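Local coordinates for protein EvdO1 (Micromonospora carbonacea, PDB 4XBZ) that probably acts as a metal-dependent oxygenase of the phytanoyl-CoA dioxygenase family, carrying out an oxidative cyclization in orthosomycin biosynthesis, at residues V135-K149 / Q253-E267. Numbering follows the deposited sequence.
Sequences VGPNLIPTWDSMVFK and QRRVIYFEYRPAEVE
Thr-142 and Glu-260 meet where a beta bulge shifts the pairing of antiparallel strands 139-147 and 256-263 by one residue. Thr-142 OG1, set between its own backbone N and carbonyl carbon (chi1 55°), donates to Glu-260 OE1 at 2.6 Å on the anti side, tilted out of the carboxylate plane. Arg-262 NE reaches Glu-260 OE1 from the opposite face, also at 2.6 Å, in a salt bridge that puts OE1 at the guanidinium edge, in its plane; the second bond, NH2 to OE2, is weak. The Trp-143 indole lies alongside Glu-260, its CE3 edge 3.4 Å from OE1, with ring and carboxylate planes 72° apart. With an alanine at Glu-260, the Arg-262 guanidinium would probably lose its counter-charge, though NH1 and NH2 would keep Gly-164 O and Ala-163 O, and the Thr-142 hydroxyl its acceptor. Through the bulge, Glu-260 N bonds to Trp-143 O while Thr-142 N bonds to Glu-260 O, and a water donates to both carbonyls.

On the sheet face that carries Arg-262, Val-147 CB sits at the edge of the Tyr-258 ring, in its plane, while Val-256 CG1 lies over one ring face, toward the rim. The Tyr-258 side chain comes to about 6 Å from the bound nickel, consistent with this face looking toward the metal site of His-160, Asp-162 and His-244. The opposite face is largely apolar but also bears Asp-144; there Met-146 CG packs on Ile-257 CG1. Leu-139 CD1 runs beside the Tyr-261 ring, 3.7 Å from CD2. Beyond the strands, Asn-138 ND2 donates to Glu-265 OE1 at 3.0 Å from above the carboxylate; Asn-138 OD1 accepts from Ala-309 N.

In the double-stranded beta-helix, the pair is central to the major sheet, strand 105-109 flanking 139-147 and strand 179-184 flanking 256-263, while helix 125-134 packs against Leu-139, Phe-259 and Tyr-261.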
loop_
_atom_site.group_PDB
_atom_site.type_symbol
_atom_site.label_atom_id
_atom_site.label_comp_id
_atom_site.label_asym_id
_atom_site.label_seq_id
_atom_site.Cartn_x
_atom_site.Cartn_y
_atom_site.Cartn_z
ATOM N N VAL A 135 -2.013 -2.556 -3.502
ATOM C CA VAL A 135 -2.667 -1.436 -4.147
ATOM C C VAL A 135 -3.806 -0.931 -3.265
ATOM O O VAL A 135 -4.168 0.241 -3.316
ATOM C CB VAL A 135 -3.190 -1.846 -5.583
ATOM C CG1 VAL A 135 -4.035 -0.762 -6.208
ATOM C CG2 VAL A 135 -2.017 -2.188 -6.513
ATOM N N GLY A 136 -4.354 -1.809 -2.433
ATOM C CA GLY A 136 -5.512 -1.452 -1.633
ATOM C C GLY A 136 -6.818 -2.100 -2.092
ATOM O O GLY A 136 -6.889 -2.698 -3.177
ATOM N N PRO A 137 -7.861 -1.983 -1.253
ATOM C CA PRO A 137 -9.192 -2.577 -1.436
ATOM C C PRO A 137 -9.976 -2.001 -2.629
ATOM O O PRO A 137 -10.920 -2.645 -3.073
ATOM C CB PRO A 137 -9.894 -2.254 -0.111
ATOM C CG PRO A 137 -9.222 -0.983 0.361
ATOM C CD PRO A 137 -7.780 -1.199 -0.006
ATOM N N ASN A 138 -9.594 -0.835 -3.142
ATOM C CA ASN A 138 -10.304 -0.257 -4.293
ATOM C C ASN A 138 -9.547 -0.452 -5.596
ATOM O O ASN A 138 -9.694 0.346 -6.531
ATOM C CB ASN A 138 -10.557 1.247 -4.103
ATOM C CG ASN A 138 -11.110 1.586 -2.729
ATOM O OD1 ASN A 138 -12.010 0.918 -2.225
ATOM N ND2 ASN A 138 -10.566 2.634 -2.115
ATOM N N LEU A 139 -8.718 -1.489 -5.648
ATOM C CA LEU A 139 -7.932 -1.772 -6.843
ATOM C C LEU A 139 -8.820 -1.944 -8.084
ATOM O O LEU A 139 -9.897 -2.534 -8.031
ATOM C CB LEU A 139 -7.082 -3.029 -6.647
ATOM C CG LEU A 139 -7.815 -4.366 -6.689
ATOM C CD1 LEU A 139 -7.305 -5.211 -7.874
ATOM C CD2 LEU A 139 -7.629 -5.101 -5.384
ATOM N N ILE A 140 -8.364 -1.411 -9.203
ATOM C CA ILE A 140 -8.972 -1.768 -10.472
ATOM C C ILE A 140 -7.881 -2.179 -11.458
ATOM O O ILE A 140 -6.751 -1.695 -11.370
ATOM C CB ILE A 140 -9.814 -0.622 -11.056
ATOM C CG1 ILE A 140 -8.969 0.635 -11.267
ATOM C CG2 ILE A 140 -11.011 -0.321 -10.160
ATOM C CD1 ILE A 140 -9.447 1.485 -12.453
ATOM N N PRO A 141 -8.206 -3.096 -12.378
ATOM C CA PRO A 141 -7.284 -3.464 -13.463
ATOM C C PRO A 141 -7.280 -2.424 -14.593
ATOM O O PRO A 141 -8.350 -1.973 -15.003
ATOM C CB PRO A 141 -7.846 -4.799 -13.950
ATOM C CG PRO A 141 -9.356 -4.673 -13.682
ATOM C CD PRO A 141 -9.440 -3.908 -12.385
ATOM N N THR A 142 -6.111 -2.038 -15.089
ATOM C CA THR A 142 -6.070 -1.022 -16.128
ATOM C C THR A 142 -5.540 -1.615 -17.430
ATOM O O THR A 142 -6.273 -2.296 -18.143
ATOM C CB THR A 142 -5.225 0.213 -15.698
ATOM O OG1 THR A 142 -3.920 -0.211 -15.303
ATOM C CG2 THR A 142 -5.896 0.969 -14.506
ATOM N N TRP A 143 -4.283 -1.346 -17.749
ATOM C CA TRP A 143 -3.643 -1.976 -18.882
ATOM C C TRP A 143 -3.583 -3.482 -18.691
ATOM O O TRP A 143 -3.331 -3.969 -17.582
ATOM C CB TRP A 143 -2.233 -1.395 -19.099
ATOM C CG TRP A 143 -2.242 -0.063 -19.831
ATOM C CD1 TRP A 143 -2.038 0.141 -21.181
ATOM C CD2 TRP A 143 -2.488 1.239 -19.269
ATOM N NE1 TRP A 143 -2.140 1.482 -21.480
ATOM C CE2 TRP A 143 -2.414 2.176 -20.328
ATOM C CE3 TRP A 143 -2.751 1.705 -17.975
ATOM C CZ2 TRP A 143 -2.593 3.546 -20.128
ATOM C CZ3 TRP A 143 -2.936 3.072 -17.779
ATOM C CH2 TRP A 143 -2.857 3.976 -18.850
ATOM N N ASP A 144 -3.853 -4.219 -19.766
ATOM C CA ASP A 144 -3.618 -5.660 -19.794
ATOM C C ASP A 144 -3.070 -6.030 -21.177
ATOM O O ASP A 144 -3.603 -5.619 -22.210
ATOM C CB ASP A 144 -4.894 -6.454 -19.435
ATOM C CG ASP A 144 -5.883 -6.599 -20.609
ATOM O OD1 ASP A 144 -5.676 -7.501 -21.451
ATOM O OD2 ASP A 144 -6.884 -5.837 -20.674
ATOM N N SER A 145 -1.986 -6.791 -21.202
ATOM C CA SER A 145 -1.311 -7.067 -22.469
ATOM C C SER A 145 -0.351 -8.236 -22.359
ATOM O O SER A 145 -0.050 -8.694 -21.265
ATOM C CB SER A 145 -0.543 -5.827 -22.949
ATOM O OG SER A 145 0.438 -5.430 -22.000
ATOM N N MET A 146 0.129 -8.710 -23.502
ATOM C CA MET A 146 1.231 -9.642 -23.502
ATOM C C MET A 146 2.387 -9.033 -24.265
ATOM O O MET A 146 2.201 -8.455 -25.346
ATOM C CB MET A 146 0.832 -10.977 -24.100
ATOM C CG MET A 146 1.895 -12.045 -23.912
ATOM S SD MET A 146 1.376 -13.632 -24.584
ATOM C CE MET A 146 1.204 -13.199 -26.307
ATOM N N VAL A 147 3.578 -9.137 -23.677
ATOM C CA VAL A 147 4.810 -8.683 -24.316
ATOM C C VAL A 147 5.721 -9.876 -24.552
ATOM O O VAL A 147 5.807 -10.789 -23.721
ATOM C CB VAL A 147 5.542 -7.622 -23.472
ATOM C CG1 VAL A 147 6.820 -7.157 -24.169
ATOM C CG2 VAL A 147 4.632 -6.430 -23.202
ATOM N N PHE A 148 6.398 -9.866 -25.694
ATOM C CA PHE A 148 7.268 -10.971 -26.100
ATOM C C PHE A 148 8.305 -10.402 -27.044
ATOM O O PHE A 148 8.027 -9.442 -27.760
ATOM C CB PHE A 148 6.461 -12.079 -26.775
ATOM C CG PHE A 148 5.507 -11.561 -27.816
ATOM C CD1 PHE A 148 4.267 -11.046 -27.446
ATOM C CD2 PHE A 148 5.870 -11.536 -29.154
ATOM C CE1 PHE A 148 3.392 -10.528 -28.398
ATOM C CE2 PHE A 148 5.006 -11.024 -30.109
ATOM C CZ PHE A 148 3.764 -10.516 -29.730
ATOM N N LYS A 149 9.505 -10.963 -27.066
ATOM C CA LYS A 149 10.476 -10.411 -27.994
ATOM C C LYS A 149 10.719 -11.306 -29.195
ATOM O O LYS A 149 10.195 -12.416 -29.293
ATOM C CB LYS A 149 11.789 -10.107 -27.280
ATOM C CG LYS A 149 12.248 -11.166 -26.340
ATOM C CD LYS A 149 13.313 -10.603 -25.404
ATOM C CE LYS A 149 12.844 -9.308 -24.763
ATOM N NZ LYS A 149 13.706 -8.898 -23.636
ATOM N N GLN A 253 11.915 -16.354 -26.949
ATOM C CA GLN A 253 10.764 -15.509 -27.254
ATOM C C GLN A 253 10.298 -14.696 -26.029
ATOM O O GLN A 253 9.681 -13.630 -26.180
ATOM C CB GLN A 253 9.604 -16.333 -27.828
ATOM C CG GLN A 253 8.622 -15.472 -28.639
ATOM C CD GLN A 253 7.459 -16.262 -29.221
ATOM O OE1 GLN A 253 6.930 -17.182 -28.579
ATOM N NE2 GLN A 253 7.056 -15.908 -30.451
ATOM N N ARG A 254 10.603 -15.194 -24.836
ATOM C CA ARG A 254 10.407 -14.435 -23.591
ATOM C C ARG A 254 9.046 -13.739 -23.522
ATOM O O ARG A 254 8.953 -12.522 -23.627
ATOM C CB ARG A 254 11.532 -13.408 -23.427
ATOM C CG ARG A 254 12.906 -14.035 -23.255
ATOM C CD ARG A 254 13.551 -13.577 -21.973
ATOM N NE ARG A 254 12.576 -12.932 -21.115
ATOM C CZ ARG A 254 12.661 -11.680 -20.679
ATOM N NH1 ARG A 254 13.703 -10.925 -20.976
ATOM N NH2 ARG A 254 11.689 -11.196 -19.933
ATOM N N ARG A 255 7.991 -14.523 -23.368
ATOM C CA ARG A 255 6.650 -13.966 -23.311
ATOM C C ARG A 255 6.258 -13.635 -21.865
ATOM O O ARG A 255 6.372 -14.479 -20.967
ATOM C CB ARG A 255 5.638 -14.939 -23.931
ATOM C CG ARG A 255 5.993 -15.423 -25.348
ATOM C CD ARG A 255 5.227 -16.688 -25.706
ATOM N NE ARG A 255 5.539 -17.812 -24.824
ATOM C CZ ARG A 255 4.760 -18.879 -24.667
ATOM N NH1 ARG A 255 3.611 -18.960 -25.334
ATOM N NH2 ARG A 255 5.118 -19.853 -23.831
ATOM N N VAL A 256 5.787 -12.406 -21.661
ATOM C CA VAL A 256 5.272 -11.977 -20.367
ATOM C C VAL A 256 3.892 -11.326 -20.506
ATOM O O VAL A 256 3.700 -10.438 -21.336
ATOM C CB VAL A 256 6.221 -10.974 -19.674
ATOM C CG1 VAL A 256 5.622 -10.514 -18.334
ATOM C CG2 VAL A 256 7.596 -11.586 -19.455
ATOM N N ILE A 257 2.943 -11.780 -19.693
ATOM C CA ILE A 257 1.623 -11.167 -19.611
ATOM C C ILE A 257 1.611 -10.126 -18.492
ATOM O O ILE A 257 1.884 -10.467 -17.339
ATOM C CB ILE A 257 0.529 -12.224 -19.351
ATOM C CG1 ILE A 257 0.241 -13.018 -20.619
ATOM C CG2 ILE A 257 -0.762 -11.581 -18.871
ATOM C CD1 ILE A 257 -0.701 -14.175 -20.387
ATOM N N TYR A 258 1.321 -8.869 -18.846
ATOM C CA TYR A 258 1.330 -7.748 -17.898
ATOM C C TYR A 258 -0.073 -7.260 -17.590
ATOM O O TYR A 258 -0.809 -6.837 -18.488
ATOM C CB TYR A 258 2.147 -6.549 -18.419
ATOM C CG TYR A 258 3.648 -6.752 -18.394
ATOM C CD1 TYR A 258 4.380 -6.582 -17.217
ATOM C CD2 TYR A 258 4.338 -7.115 -19.550
ATOM C CE1 TYR A 258 5.759 -6.767 -17.188
ATOM C CE2 TYR A 258 5.715 -7.314 -19.528
ATOM C CZ TYR A 258 6.426 -7.139 -18.343
ATOM O OH TYR A 258 7.802 -7.336 -18.330
ATOM N N PHE A 259 -0.411 -7.308 -16.308
ATOM C CA PHE A 259 -1.580 -6.635 -15.743
ATOM C C PHE A 259 -1.160 -5.429 -14.894
ATOM O O PHE A 259 -0.489 -5.625 -13.882
ATOM C CB PHE A 259 -2.368 -7.588 -14.846
ATOM C CG PHE A 259 -2.904 -8.801 -15.535
ATOM C CD1 PHE A 259 -3.124 -8.817 -16.910
ATOM C CD2 PHE A 259 -3.240 -9.924 -14.790
ATOM C CE1 PHE A 259 -3.639 -9.949 -17.520
ATOM C CE2 PHE A 259 -3.750 -11.056 -15.391
ATOM C CZ PHE A 259 -3.953 -11.075 -16.753
ATOM N N GLU A 260 -1.541 -4.205 -15.269
ATOM C CA GLU A 260 -1.403 -3.066 -14.340
ATOM C C GLU A 260 -2.646 -2.866 -13.469
ATOM O O GLU A 260 -3.772 -3.144 -13.882
ATOM C CB GLU A 260 -1.110 -1.747 -15.056
ATOM C CG GLU A 260 -0.667 -0.638 -14.073
ATOM C CD GLU A 260 -0.806 0.790 -14.627
ATOM O OE1 GLU A 260 -1.945 1.330 -14.684
ATOM O OE2 GLU A 260 0.231 1.384 -14.989
ATOM N N TYR A 261 -2.414 -2.396 -12.250
ATOM C CA TYR A 261 -3.476 -2.064 -11.316
ATOM C C TYR A 261 -3.230 -0.672 -10.764
ATOM O O TYR A 261 -2.080 -0.269 -10.631
ATOM C CB TYR A 261 -3.533 -3.082 -10.183
ATOM C CG TYR A 261 -3.777 -4.498 -10.646
ATOM C CD1 TYR A 261 -2.716 -5.333 -10.966
ATOM C CD2 TYR A 261 -5.074 -4.996 -10.779
ATOM C CE1 TYR A 261 -2.923 -6.632 -11.386
ATOM C CE2 TYR A 261 -5.299 -6.294 -11.207
ATOM C CZ TYR A 261 -4.215 -7.108 -11.511
ATOM O OH TYR A 261 -4.423 -8.397 -11.940
ATOM N N ARG A 262 -4.306 0.065 -10.483
ATOM C CA ARG A 262 -4.237 1.343 -9.771
ATOM C C ARG A 262 -5.382 1.444 -8.756
ATOM O O ARG A 262 -6.378 0.728 -8.865
ATOM C CB ARG A 262 -4.313 2.523 -10.742
ATOM C CG ARG A 262 -3.220 2.567 -11.766
ATOM C CD ARG A 262 -3.305 3.804 -12.674
ATOM N NE ARG A 262 -2.319 3.717 -13.748
ATOM C CZ ARG A 262 -1.451 4.673 -14.079
ATOM N NH1 ARG A 262 -1.441 5.840 -13.436
ATOM N NH2 ARG A 262 -0.591 4.458 -15.072
ATOM N N PRO A 263 -5.255 2.335 -7.764
ATOM C CA PRO A 263 -6.406 2.517 -6.867
ATOM C C PRO A 263 -7.534 3.294 -7.544
ATOM O O PRO A 263 -7.251 4.242 -8.276
ATOM C CB PRO A 263 -5.812 3.306 -5.687
ATOM C CG PRO A 263 -4.318 3.034 -5.763
ATOM C CD PRO A 263 -4.046 2.996 -7.242
ATOM N N ALA A 264 -8.782 2.889 -7.323
ATOM C CA ALA A 264 -9.934 3.616 -7.881
ATOM C C ALA A 264 -9.978 5.091 -7.474
ATOM O O ALA A 264 -10.278 5.960 -8.302
ATOM C CB ALA A 264 -11.245 2.936 -7.486
ATOM N N GLU A 265 -9.678 5.391 -6.214
ATOM C CA GLU A 265 -9.781 6.778 -5.775
ATOM C C GLU A 265 -8.688 7.635 -6.414
ATOM O O GLU A 265 -8.841 8.848 -6.530
ATOM C CB GLU A 265 -9.721 6.900 -4.242
ATOM C CG GLU A 265 -8.335 6.703 -3.628
ATOM C CD GLU A 265 -8.027 5.251 -3.330
ATOM O OE1 GLU A 265 -8.768 4.363 -3.822
ATOM O OE2 GLU A 265 -7.046 4.997 -2.596
ATOM N N VAL A 266 -7.589 7.015 -6.821
ATOM C CA VAL A 266 -6.510 7.752 -7.472
ATOM C C VAL A 266 -6.908 8.087 -8.904
ATOM O O VAL A 266 -6.718 9.220 -9.356
ATOM C CB VAL A 266 -5.180 6.958 -7.464
ATOM C CG1 VAL A 266 -4.180 7.520 -8.499
ATOM C CG2 VAL A 266 -4.581 6.904 -6.035
ATOM N N GLU A 267 -7.460 7.102 -9.613
ATOM C CA GLU A 267 -7.972 7.332 -10.966
ATOM C C GLU A 267 -9.080 8.370 -10.941
ATOM O O GLU A 267 -9.102 9.297 -11.756
ATOM C CB GLU A 267 -8.491 6.039 -11.605
ATOM C CG GLU A 267 -7.411 5.240 -12.358
ATOM C CD GLU A 267 -7.187 5.742 -13.769
ATOM O OE1 GLU A 267 -7.908 6.665 -14.208
ATOM O OE2 GLU A 267 -6.289 5.218 -14.447
HETATM O O HOH W 1 -4.820 -5.337 -15.731
HETATM O O HOH W 2 -0.397 -4.305 -19.963
#